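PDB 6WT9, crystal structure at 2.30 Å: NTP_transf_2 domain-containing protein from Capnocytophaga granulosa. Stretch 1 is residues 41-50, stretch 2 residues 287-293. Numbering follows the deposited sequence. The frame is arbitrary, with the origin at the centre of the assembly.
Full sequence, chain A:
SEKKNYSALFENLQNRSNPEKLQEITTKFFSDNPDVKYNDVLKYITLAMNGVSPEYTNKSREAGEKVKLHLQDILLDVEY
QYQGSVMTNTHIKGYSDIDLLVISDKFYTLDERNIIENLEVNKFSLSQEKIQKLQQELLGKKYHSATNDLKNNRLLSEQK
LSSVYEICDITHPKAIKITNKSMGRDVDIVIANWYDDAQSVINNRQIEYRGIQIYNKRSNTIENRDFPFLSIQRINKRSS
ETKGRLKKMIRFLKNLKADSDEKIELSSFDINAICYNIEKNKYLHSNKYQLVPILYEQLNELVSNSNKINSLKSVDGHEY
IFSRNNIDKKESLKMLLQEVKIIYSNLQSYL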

ATOM      1  N   VAL A  41       8.142 -23.806   0.888  1.00 17.32           N
ATOM      2  CA  VAL A  41       7.917 -22.785   1.906  1.00 11.28           C
ATOM      3  C   VAL A  41       8.876 -21.616   1.720  1.00 12.68           C
ATOM      4  O   VAL A  41       8.508 -20.461   1.964  1.00 21.41           O
ATOM      5  CB  VAL A  41       8.013 -23.390   3.321  1.00 18.72           C
ATOM      6  CG1 VAL A  41       9.422 -23.864   3.620  1.00 25.66           C
ATOM      7  CG2 VAL A  41       7.548 -22.383   4.366  1.00 23.17           C
ATOM      8  N   LEU A  42      10.103 -21.880   1.263  1.00 11.99           N
ATOM      9  CA  LEU A  42      11.033 -20.788   0.992  1.00 12.43           C
ATOM     10  C   LEU A  42      10.628 -20.004  -0.249  1.00 14.54           C
ATOM     11  O   LEU A  42      10.847 -18.789  -0.307  1.00 14.80           O
ATOM     12  CB  LEU A  42      12.457 -21.325   0.833  1.00 12.76           C
ATOM     13  CG  LEU A  42      13.055 -22.107   2.003  1.00 13.26           C
ATOM     14  CD1 LEU A  42      14.500 -22.470   1.711  1.00 12.81           C
ATOM     15  CD2 LEU A  42      12.944 -21.323   3.305  1.00 15.91           C
ATOM     16  N   LYS A  43      10.049 -20.679  -1.246  1.00 15.80           N
ATOM     17  CA  LYS A  43       9.574 -19.985  -2.440  1.00 11.77           C
ATOM     18  C   LYS A  43       8.461 -19.008  -2.092  1.00 16.42           C
ATOM     19  O   LYS A  43       8.464 -17.855  -2.540  1.00 18.49           O
ATOM     20  CB  LYS A  43       9.075 -20.992  -3.477  1.00 10.26           C
ATOM     21  CG  LYS A  43      10.118 -21.942  -4.029  1.00 27.82           C
ATOM     22  CD  LYS A  43       9.471 -22.876  -5.042  1.00 27.21           C
ATOM     23  CE  LYS A  43      10.464 -23.857  -5.632  1.00 35.34           C
ATOM     24  NZ  LYS A  43       9.811 -24.734  -6.645  1.00 38.33           N
ATOM     25  N   TYR A  44       7.489 -19.462  -1.299  1.00 15.08           N
ATOM     26  CA  TYR A  44       6.351 -18.619  -0.953  1.00 14.18           C
ATOM     27  C   TYR A  44       6.788 -17.413  -0.134  1.00 13.66           C
ATOM     28  O   TYR A  44       6.344 -16.289  -0.392  1.00 23.62           O
ATOM     29  CB  TYR A  44       5.309 -19.444  -0.197  1.00 13.62           C
ATOM     30  CG  TYR A  44       4.101 -18.659   0.257  1.00 21.39           C
ATOM     31  CD1 TYR A  44       3.148 -18.224  -0.654  1.00 21.53           C
ATOM     32  CD2 TYR A  44       3.907 -18.362   1.600  1.00 21.72           C
ATOM     33  CE1 TYR A  44       2.041 -17.509  -0.242  1.00 21.33           C
ATOM     34  CE2 TYR A  44       2.803 -17.650   2.021  1.00 24.25           C
ATOM     35  CZ  TYR A  44       1.873 -17.226   1.097  1.00 21.56           C
ATOM     36  OH  TYR A  44       0.771 -16.514   1.513  1.00 20.20           O
ATOM     37  N   ILE A  45       7.668 -17.623   0.846  1.00 15.87           N
ATOM     38  CA  ILE A  45       8.129 -16.520   1.681  1.00 10.49           C
ATOM     39  C   ILE A  45       8.949 -15.530   0.863  1.00  8.11           C
ATOM     40  O   ILE A  45       8.775 -14.311   0.983  1.00 13.59           O
ATOM     41  CB  ILE A  45       8.928 -17.059   2.882  1.00 11.04           C
ATOM     42  CG1 ILE A  45       8.041 -17.946   3.759  1.00 13.30           C
ATOM     43  CG2 ILE A  45       9.500 -15.915   3.704  1.00 15.00           C
ATOM     44  CD1 ILE A  45       8.813 -18.738   4.791  1.00 15.35           C
ATOM     45  N   THR A  46       9.849 -16.032   0.014  1.00 10.96           N
ATOM     46  CA  THR A  46      10.707 -15.142  -0.764  1.00 13.81           C
ATOM     47  C   THR A  46       9.899 -14.316  -1.756  1.00 14.87           C
ATOM     48  O   THR A  46      10.162 -13.120  -1.933  1.00 11.20           O
ATOM     49  CB  THR A  46      11.782 -15.945  -1.497  1.00 15.13           C
ATOM     50  OG1 THR A  46      12.559 -16.689  -0.550  1.00 16.44           O
ATOM     51  CG2 THR A  46      12.703 -15.013  -2.265  1.00 14.92           C
ATOM     52  N   LEU A  47       8.911 -14.929  -2.410  1.00 14.55           N
ATOM     53  CA  LEU A  47       8.098 -14.185  -3.365  1.00 14.91           C
ATOM     54  C   LEU A  47       7.146 -13.224  -2.666  1.00  9.70           C
ATOM     55  O   LEU A  47       6.882 -12.134  -3.184  1.00 14.35           O
ATOM     56  CB  LEU A  47       7.322 -15.147  -4.264  1.00 14.84           C
ATOM     57  CG  LEU A  47       6.600 -14.487  -5.440  1.00 17.17           C
ATOM     58  CD1 LEU A  47       7.563 -13.607  -6.220  1.00 18.22           C
ATOM     59  CD2 LEU A  47       5.973 -15.534  -6.347  1.00 17.69           C
ATOM     60  N   ALA A  48       6.631 -13.599  -1.492  1.00 11.76           N
ATOM     61  CA  ALA A  48       5.735 -12.713  -0.756  1.00 15.40           C
ATOM     62  C   ALA A  48       6.447 -11.468  -0.244  1.00 16.77           C
ATOM     63  O   ALA A  48       5.781 -10.482   0.085  1.00 16.83           O
ATOM     64  CB  ALA A  48       5.090 -13.459   0.412  1.00 15.65           C
HETATM   65  N   MSE A  49       7.773 -11.494  -0.167  1.00 14.61           N
HETATM   66  CA  MSE A  49       8.546 -10.336   0.259  1.00 14.97           C
HETATM   67  C   MSE A  49       9.083  -9.579  -0.945  1.00 16.30           C
HETATM   68  O   MSE A  49       9.465  -8.413  -0.840  1.00 15.39           O
HETATM   69  CB  MSE A  49       9.701 -10.763   1.162  1.00 12.68           C
HETATM   70  CG  MSE A  49       9.265 -11.362   2.483  1.00 15.22           C
HETATM   71 SE   MSE A  49      10.787 -11.939   3.560  0.82 18.27          SE
HETATM   72  CE  MSE A  49       9.823 -12.331   5.212  1.00 14.74           C
ATOM     73  N   ASN A  50       9.109 -10.258  -2.087  1.00 18.68           N
ATOM     74  CA  ASN A  50       9.685  -9.682  -3.292  1.00 18.35           C
ATOM     75  C   ASN A  50       8.832  -8.523  -3.794  1.00 16.49           C
ATOM     76  O   ASN A  50       7.601  -8.556  -3.722  1.00 13.67           O
ATOM     77  CB  ASN A  50       9.815 -10.753  -4.375  1.00 19.59           C
ATOM     78  CG  ASN A  50      10.947 -10.469  -5.347  1.00 24.41           C
ATOM     79  OD1 ASN A  50      10.721 -10.007  -6.465  1.00 29.39           O
ATOM     80  ND2 ASN A  50      12.173 -10.749  -4.924  1.00 29.69           N
ATOM     81  N   ASN A 287      18.407 -11.476   7.277  1.00 17.04           N
ATOM     82  CA  ASN A 287      18.091 -11.910   5.927  1.00 16.99           C
ATOM     83  C   ASN A 287      16.576 -12.040   5.771  1.00 14.45           C
ATOM     84  O   ASN A 287      15.804 -11.814   6.707  1.00 16.89           O
ATOM     85  CB  ASN A 287      18.827 -13.211   5.586  1.00 13.99           C
ATOM     86  CG  ASN A 287      18.405 -14.394   6.456  1.00 21.02           C
ATOM     87  OD1 ASN A 287      17.219 -14.653   6.662  1.00 20.55           O
ATOM     88  ND2 ASN A 287      19.391 -15.131   6.955  1.00 26.85           N
ATOM     89  N   LYS A 288      16.146 -12.418   4.564  1.00 15.04           N
ATOM     90  CA  LYS A 288      14.719 -12.451   4.257  1.00 11.53           C
ATOM     91  C   LYS A 288      13.966 -13.402   5.181  1.00 11.29           C
ATOM     92  O   LYS A 288      12.873 -13.078   5.658  1.00 14.83           O
ATOM     93  CB  LYS A 288      14.510 -12.842   2.793  1.00 10.52           C
ATOM     94  CG  LYS A 288      15.321 -14.053   2.364  1.00 17.20           C
ATOM     95  CD  LYS A 288      15.143 -14.362   0.889  1.00 18.46           C
ATOM     96  CE  LYS A 288      16.022 -15.533   0.471  1.00 20.59           C
ATOM     97  NZ  LYS A 288      15.815 -15.915  -0.953  1.00 31.77           N
ATOM     98  N   TYR A 289      14.539 -14.574   5.459  1.00 15.20           N
ATOM     99  CA  TYR A 289      13.835 -15.560   6.274  1.00 19.17           C
ATOM    100  C   TYR A 289      13.770 -15.134   7.736  1.00 14.36           C
ATOM    101  O   TYR A 289      12.766 -15.375   8.414  1.00 10.16           O
ATOM    102  CB  TYR A 289      14.509 -16.923   6.136  1.00 18.48           C
ATOM    103  CG  TYR A 289      14.544 -17.416   4.711  1.00 24.57           C
ATOM    104  CD1 TYR A 289      13.467 -17.204   3.861  1.00 22.57           C
ATOM    105  CD2 TYR A 289      15.658 -18.072   4.209  1.00 26.43           C
ATOM    106  CE1 TYR A 289      13.493 -17.646   2.554  1.00 21.21           C
ATOM    107  CE2 TYR A 289      15.693 -18.517   2.904  1.00 24.20           C
ATOM    108  CZ  TYR A 289      14.608 -18.302   2.081  1.00 27.04           C
ATOM    109  OH  TYR A 289      14.640 -18.741   0.780  1.00 32.00           O
ATOM    110  N   GLN A 290      14.828 -14.494   8.237  1.00 13.86           N
ATOM    111  CA  GLN A 290      14.854 -14.044   9.623  1.00 10.13           C
ATOM    112  C   GLN A 290      13.884 -12.903   9.893  1.00 16.71           C
ATOM    113  O   GLN A 290      13.643 -12.583  11.062  1.00 12.40           O
ATOM    114  CB  GLN A 290      16.274 -13.627  10.003  1.00 12.67           C
ATOM    115  CG  GLN A 290      17.273 -14.775   9.965  1.00 15.42           C
ATOM    116  CD  GLN A 290      18.708 -14.298   9.914  1.00 21.34           C
ATOM    117  OE1 GLN A 290      18.986 -13.173   9.502  1.00 19.69           O
ATOM    118  NE2 GLN A 290      19.631 -15.157  10.332  1.00 22.36           N
ATOM    119  N   LEU A 291      13.325 -12.280   8.854  1.00 12.05           N
ATOM    120  CA  LEU A 291      12.307 -11.262   9.072  1.00 10.39           C
ATOM    121  C   LEU A 291      11.011 -11.854   9.614  1.00 12.87           C
ATOM    122  O   LEU A 291      10.227 -11.126  10.234  1.00 10.76           O
ATOM    123  CB  LEU A 291      12.033 -10.502   7.773  1.00 14.52           C
ATOM    124  CG  LEU A 291      13.222  -9.754   7.165  1.00 10.31           C
ATOM    125  CD1 LEU A 291      12.839  -9.116   5.841  1.00  6.07           C
ATOM    126  CD2 LEU A 291      13.749  -8.707   8.136  1.00 12.91           C
ATOM    127  N   VAL A 292      10.775 -13.146   9.408  1.00 10.79           N
ATOM    128  CA  VAL A 292       9.545 -13.792   9.868  1.00 11.57           C
ATOM    129  C   VAL A 292       9.534 -13.897  11.392  1.00 15.84           C
ATOM    130  O   VAL A 292       8.531 -13.508  12.010  1.00 16.12           O
ATOM    131  CB  VAL A 292       9.352 -15.166   9.203  1.00  8.39           C
ATOM    132  CG1 VAL A 292       8.137 -15.874   9.786  1.00  7.41           C
ATOM    133  CG2 VAL A 292       9.204 -15.007   7.698  1.00  8.05           C
ATOM    134  N   PRO A 293      10.589 -14.400  12.051  1.00 14.41           N
ATOM    135  CA  PRO A 293      10.583 -14.374  13.527  1.00 16.91           C
ATOM    136  C   PRO A 293      10.517 -12.969  14.100  1.00 17.54           C
ATOM    137  O   PRO A 293       9.980 -12.776  15.198  1.00 12.88           O
ATOM    138  CB  PRO A 293      11.901 -15.068  13.900  1.00 17.56           C
ATOM    139  CG  PRO A 293      12.255 -15.882  12.712  1.00 18.60           C
ATOM    140  CD  PRO A 293      11.776 -15.109  11.534  1.00 12.64           C
TER

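Stretch 1 belongs to a helix that begins earlier in the chain; its regular bonds, such as Thr46 N to Leu42 O at 2.9 Å, give way to weak ones near Met49. The second stretch is helical in phi and psi through Lys288-Gln290, and the chain continues as helix beyond, with Val292 N bonded to Tyr289 O at 3.1 Å; Gln290 N donates to Asn287 OD1 at 2.9 Å. The backbones come near each other at Thr46 and Lys288, with CA atoms 7.0 Å apart, so side chains fill the gap. On the first helix these are Leu42, Ile45, Thr46 and Met49, at positions i, i+3, i+4 and i+7, and so along one face of the helix.

Tyr289 offers both a flat apolar surface and a polar tip. Leu42 CD2 lies over one face of its ring, 3.8 Å from the centroid, in a CH-pi contact, while Ile45 CG2 meets the ring edge at CD1, 4.2 Å away. Small and polar, Thr46 suits the more polar end: its OG1 donates to Leu42 O at 2.7 Å within its own helix and accepts a weak hydrogen bond from Lys288 NZ at 3.4 Å, at the end of an extended side chain. Selenomethionine Met49, long and unbranched, reaches across, placing CE 3.7 Å from Val292 CG2 and 3.8 Å from Leu291 CB. Val292 CG2 also packs 4.1 Å from Ile45 CG2, joining these branched side chains in one apolar cluster.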